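Local atomic coordinates of putative sugar ABC transporter, substrate-binding protein (Clostridium phytofermentans, PDB entry 4WZZ), a protein that binds L-rhamnose and probably delivers it to an ABC transporter as the solute-binding component. Residues Q110-I115 with Q135-L140; A55-I60 with A309-V314. All coordinates share one frame; numbering follows the deposited sequence.

Contact 1: Q110-I115 with Q135-L140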
loop_
_atom_site.group_PDB
_atom_site.type_symbol
_atom_site.label_atom_id
_atom_site.label_comp_id
_atom_site.label_asym_id
_atom_site.label_seq_id
_atom_site.Cartn_x
_atom_site.Cartn_y
_atom_site.Cartn_z
ATOM N N GLN A 110 22.492 -13.605 4.683
ATOM C CA GLN A 110 23.111 -12.709 5.652
ATOM C C GLN A 110 22.842 -13.160 7.091
ATOM O O GLN A 110 23.433 -12.643 8.034
ATOM C CB GLN A 110 22.581 -11.292 5.461
ATOM C CG GLN A 110 23.005 -10.658 4.169
ATOM C CD GLN A 110 22.430 -9.269 4.010
ATOM O OE1 GLN A 110 22.225 -8.554 4.993
ATOM N NE2 GLN A 110 22.155 -8.882 2.772
ATOM N N GLY A 111 21.932 -14.110 7.259
ATOM C CA GLY A 111 21.641 -14.651 8.577
ATOM C C GLY A 111 20.860 -13.693 9.458
ATOM O O GLY A 111 21.080 -13.611 10.678
ATOM N N VAL A 112 19.948 -12.956 8.842
ATOM C CA VAL A 112 19.090 -12.041 9.589
ATOM C C VAL A 112 18.146 -12.810 10.509
ATOM O O VAL A 112 17.922 -13.994 10.323
ATOM C CB VAL A 112 18.257 -11.141 8.663
ATOM C CG1 VAL A 112 19.171 -10.383 7.692
ATOM C CG2 VAL A 112 17.174 -11.945 7.906
ATOM N N ASP A 113 17.593 -12.105 11.487
ATOM C CA ASP A 113 16.700 -12.697 12.476
ATOM C C ASP A 113 15.230 -12.566 12.093
ATOM O O ASP A 113 14.381 -13.355 12.545
ATOM C CB ASP A 113 16.951 -12.033 13.837
ATOM C CG ASP A 113 18.382 -12.210 14.310
ATOM O OD1 ASP A 113 18.743 -13.364 14.626
ATOM O OD2 ASP A 113 19.139 -11.217 14.388
ATOM N N CYS A 114 14.929 -11.569 11.267
ATOM C CA CYS A 114 13.553 -11.255 10.916
ATOM C C CYS A 114 13.516 -10.684 9.511
ATOM O O CYS A 114 14.425 -9.959 9.112
ATOM C CB CYS A 114 13.000 -10.254 11.921
ATOM S SG CYS A 114 11.301 -9.751 11.618
ATOM N N ILE A 115 12.493 -11.066 8.758
ATOM C CA ILE A 115 12.212 -10.485 7.446
ATOM C C ILE A 115 10.814 -9.881 7.470
ATOM O O ILE A 115 9.855 -10.534 7.880
ATOM C CB ILE A 115 12.306 -11.558 6.333
ATOM C CG1 ILE A 115 13.757 -11.993 6.155
ATOM C CG2 ILE A 115 11.736 -11.042 4.991
ATOM C CD1 ILE A 115 13.924 -13.126 5.189
ATOM N N GLN A 135 15.032 -21.783 8.674
ATOM C CA GLN A 135 16.324 -21.358 9.217
ATOM C C GLN A 135 16.152 -20.584 10.521
ATOM O O GLN A 135 17.120 -20.038 11.061
ATOM C CB GLN A 135 17.066 -20.480 8.205
ATOM C CG GLN A 135 17.540 -21.223 6.979
ATOM C CD GLN A 135 18.490 -22.341 7.328
ATOM O OE1 GLN A 135 19.402 -22.169 8.141
ATOM N NE2 GLN A 135 18.276 -23.506 6.728
ATOM N N GLY A 136 14.916 -20.515 11.012
ATOM C CA GLY A 136 14.624 -19.836 12.263
ATOM C C GLY A 136 14.347 -18.349 12.121
ATOM O O GLY A 136 14.339 -17.615 13.105
ATOM N N ILE A 137 14.099 -17.890 10.904
ATOM C CA ILE A 137 13.808 -16.476 10.684
ATOM C C ILE A 137 12.314 -16.135 10.817
ATOM O O ILE A 137 11.458 -16.752 10.191
ATOM C CB ILE A 137 14.301 -16.036 9.304
ATOM C CG1 ILE A 137 15.799 -16.328 9.190
ATOM C CG2 ILE A 137 13.983 -14.543 9.071
ATOM C CD1 ILE A 137 16.418 -16.067 7.820
ATOM N N HIS A 138 12.017 -15.152 11.658
ATOM C CA HIS A 138 10.656 -14.657 11.795
ATOM C C HIS A 138 10.260 -13.941 10.520
ATOM O O HIS A 138 10.952 -13.029 10.089
ATOM C CB HIS A 138 10.560 -13.670 12.957
ATOM C CG HIS A 138 10.841 -14.289 14.293
ATOM N ND1 HIS A 138 9.854 -14.843 15.073
ATOM C CD2 HIS A 138 11.994 -14.424 14.986
ATOM C CE1 HIS A 138 10.391 -15.323 16.183
ATOM N NE2 HIS A 138 11.689 -15.075 16.158
ATOM N N VAL A 139 9.138 -14.339 9.928
ATOM C CA VAL A 139 8.647 -13.623 8.748
ATOM C C VAL A 139 7.379 -12.837 9.068
ATOM O O VAL A 139 6.402 -13.395 9.570
ATOM C CB VAL A 139 8.379 -14.568 7.572
ATOM C CG1 VAL A 139 7.844 -13.763 6.370
ATOM C CG2 VAL A 139 9.638 -15.318 7.189
ATOM N N LEU A 140 7.415 -11.547 8.765
ATOM C CA LEU A 140 6.286 -10.637 8.930
ATOM C C LEU A 140 6.029 -10.016 7.556
ATOM O O LEU A 140 6.941 -9.912 6.743
ATOM C CB LEU A 140 6.667 -9.551 9.947
ATOM C CG LEU A 140 5.743 -8.370 10.183
ATOM C CD1 LEU A 140 5.811 -7.931 11.622
ATOM C CD2 LEU A 140 6.110 -7.214 9.246
HETATM O O HOH W 1 15.324 -15.344 14.217
#
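I137, just before strand 138-142, spreads its two branches over the backbone and side chains leading into strand 114-117. CG1, anti to its own carbonyl carbon (chi1 -57°), runs along the carbonyl of V112, with I137 CG1 3.4 Å from V112 O, and carries CD1 on to the V112 methyl CG2. CG2 turns the other way and crosses the I115 side chain at a slant, I137 CG2 to I115 CG1 being 3.9 Å. A107 and A132, from the helices before and after strand 114-117, close round these apolar groups. C114 and H138 sit on the sheet face opposite I115 and V139, where they touch S310 and L313 of helix 299-315. C114 SG, trans to the backbone N (chi1 180°), lies 3.6 Å from H138 O, while the imidazole turns its CD2 edge to D113 O, which sits in the ring plane.

The backbones pair in parallel. I115 N bonds to H138 O and L140 N to I115 O, each at 2.8 Å. At the mouth of the pair the fit is less regular: H138 N hydrogen-bonds to D113 O at 3.1 Å, tilted 28° from the carbonyl plane. A water donates to that same oxygen and to G136 O, the latter at the Schellman end of helix 126-134. D113 O thus accepts both an amide and a water, which bridges the strand entrances where direct pairing stops.

Contact 2: A55-I60 with A309-V314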
loop_
_atom_site.group_PDB
_atom_site.type_symbol
_atom_site.label_atom_id
_atom_site.label_comp_id
_atom_site.label_asym_id
_atom_site.label_seq_id
_atom_site.Cartn_x
_atom_site.Cartn_y
_atom_site.Cartn_z
ATOM N N ALA A 55 18.837 -7.625 17.530
ATOM C CA ALA A 55 18.698 -8.506 16.388
ATOM C C ALA A 55 18.826 -7.740 15.077
ATOM O O ALA A 55 18.887 -6.507 15.060
ATOM C CB ALA A 55 17.359 -9.224 16.449
ATOM N N THR A 56 18.854 -8.493 13.984
ATOM C CA THR A 56 18.993 -7.919 12.654
ATOM C C THR A 56 17.710 -8.149 11.851
ATOM O O THR A 56 17.217 -9.265 11.755
ATOM C CB THR A 56 20.187 -8.535 11.942
ATOM O OG1 THR A 56 21.391 -8.194 12.659
ATOM C CG2 THR A 56 20.294 -8.007 10.503
ATOM N N TYR A 57 17.178 -7.072 11.289
ATOM C CA TYR A 57 15.866 -7.104 10.663
ATOM C C TYR A 57 15.986 -6.641 9.224
ATOM O O TYR A 57 16.460 -5.533 8.984
ATOM C CB TYR A 57 14.922 -6.151 11.380
ATOM C CG TYR A 57 14.722 -6.459 12.838
ATOM C CD1 TYR A 57 15.685 -6.120 13.779
ATOM C CD2 TYR A 57 13.560 -7.072 13.269
ATOM C CE1 TYR A 57 15.497 -6.392 15.107
ATOM C CE2 TYR A 57 13.356 -7.352 14.595
ATOM C CZ TYR A 57 14.320 -7.011 15.515
ATOM O OH TYR A 57 14.098 -7.315 16.844
ATOM N N ALA A 58 15.577 -7.495 8.288
ATOM C CA ALA A 58 15.531 -7.149 6.856
ATOM C C ALA A 58 14.147 -6.692 6.452
ATOM O O ALA A 58 13.162 -7.411 6.670
ATOM C CB ALA A 58 15.888 -8.354 6.019
ATOM N N ILE A 59 14.053 -5.515 5.830
ATOM C CA ILE A 59 12.798 -5.129 5.210
ATOM C C ILE A 59 12.999 -5.165 3.713
ATOM O O ILE A 59 13.964 -4.616 3.188
ATOM C CB ILE A 59 12.280 -3.740 5.666
ATOM C CG1 ILE A 59 10.943 -3.442 4.955
ATOM C CG2 ILE A 59 13.352 -2.666 5.457
ATOM C CD1 ILE A 59 10.175 -2.279 5.534
ATOM N N ILE A 60 12.088 -5.860 3.047
ATOM C CA ILE A 60 12.116 -6.009 1.609
ATOM C C ILE A 60 10.868 -5.346 1.078
ATOM O O ILE A 60 9.761 -5.847 1.273
ATOM C CB ILE A 60 12.135 -7.487 1.198
ATOM C CG1 ILE A 60 13.388 -8.157 1.763
ATOM C CG2 ILE A 60 12.140 -7.587 -0.312
ATOM C CD1 ILE A 60 13.402 -9.688 1.617
ATOM N N ALA A 309 6.195 -4.540 15.637
ATOM C CA ALA A 309 5.652 -5.891 15.590
ATOM C C ALA A 309 6.759 -6.908 15.321
ATOM O O ALA A 309 6.766 -8.005 15.900
ATOM C CB ALA A 309 4.541 -5.997 14.533
ATOM N N SER A 310 7.718 -6.531 14.477
ATOM C CA SER A 310 8.865 -7.383 14.207
ATOM C C SER A 310 9.668 -7.637 15.489
ATOM O O SER A 310 10.056 -8.763 15.786
ATOM C CB SER A 310 9.791 -6.711 13.193
ATOM O OG SER A 310 9.135 -6.565 11.946
ATOM N N ILE A 311 9.942 -6.570 16.232
ATOM C CA ILE A 311 10.685 -6.699 17.484
ATOM C C ILE A 311 9.904 -7.569 18.450
ATOM O O ILE A 311 10.494 -8.356 19.193
ATOM C CB ILE A 311 10.961 -5.342 18.128
ATOM C CG1 ILE A 311 11.899 -4.522 17.229
ATOM C CG2 ILE A 311 11.624 -5.524 19.508
ATOM C CD1 ILE A 311 12.018 -3.066 17.619
ATOM N N SER A 312 8.577 -7.438 18.430
ATOM C CA SER A 312 7.725 -8.204 19.343
ATOM C C SER A 312 7.760 -9.697 19.031
ATOM O O SER A 312 7.787 -10.521 19.945
ATOM C CB SER A 312 6.297 -7.672 19.318
ATOM O OG SER A 312 6.258 -6.358 19.842
ATOM N N LEU A 313 7.770 -10.041 17.744
ATOM C CA LEU A 313 8.006 -11.417 17.311
ATOM C C LEU A 313 9.371 -11.954 17.745
ATOM O O LEU A 313 9.470 -13.087 18.236
ATOM C CB LEU A 313 7.892 -11.535 15.792
ATOM C CG LEU A 313 6.504 -11.420 15.162
ATOM C CD1 LEU A 313 6.628 -11.331 13.648
ATOM C CD2 LEU A 313 5.585 -12.581 15.553
ATOM N N VAL A 314 10.424 -11.160 17.558
ATOM C CA VAL A 314 11.768 -11.612 17.910
ATOM C C VAL A 314 11.916 -11.787 19.423
ATOM O O VAL A 314 12.585 -12.717 19.889
ATOM C CB VAL A 314 12.855 -10.632 17.388
ATOM C CG1 VAL A 314 14.239 -10.955 17.993
ATOM C CG2 VAL A 314 12.913 -10.652 15.859
#
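The ring of Y57 juts from strand 56-60 into a hollow on helix 309-314 bounded by S310, I311 and V314, residues i, i+1 and i+4 of one helical face. Its CD2-CE2 side rests on the first of these: Y57 CD2 is 3.8 Å from S310 CB, and S310 O lies in the ring plane at the edge. V314 comes to meet the tyrosine from the opposite direction, its methyl CG2 approaching Y57 CE2 obliquely at 3.6 Å. I311 runs across the end of the ring at about a right angle, with CG1 3.6 Å from Y57 OH. This is strand-on-helix packing as in the type I periplasmic-binding-protein fold: the helix lies against a mainly parallel sheet, and the axes of strand 56-60 and helix segment 309-314 come within 10.2 Å, their N-to-C directions 137° apart. Y76 and I80 of helix 67-82 also touch the tyrosine, so side chains of two helices pack round it. The phenol oxygen, close to I311 and V314 carbons, is hydrogen-bonded to T53 OG1, and S310 OG bonds to A306 O and Y76 OH. Where the strand begins, a smaller bump extends the fit, A55 CB lying 3.9 Å from V314 CG1, the methyl trans to its backbone N (chi1 169°).

In the fold
From the N terminus the chain enters strand 56-60, the first half of contact 2, then passes through helix 67-82, strand 86-90 and helix 97-110 to strand 114-117. Helix 126-134 leads on to strand 138-142, and contact 1 closes this beta-alpha-beta unit. Much later, after the four-stranded parallel sheet, helix 299-315 returns to the first sheet and completes contact 2, so contact 1 is nested inside its long loop. The centres lie about 8 Å apart. Strand 114-117 and the D113 before it join 56-60, by C114 O to A58 N and D113 OD2 to T56 N. The returning helix also meets H138 and L140, tying three adjacent strands together.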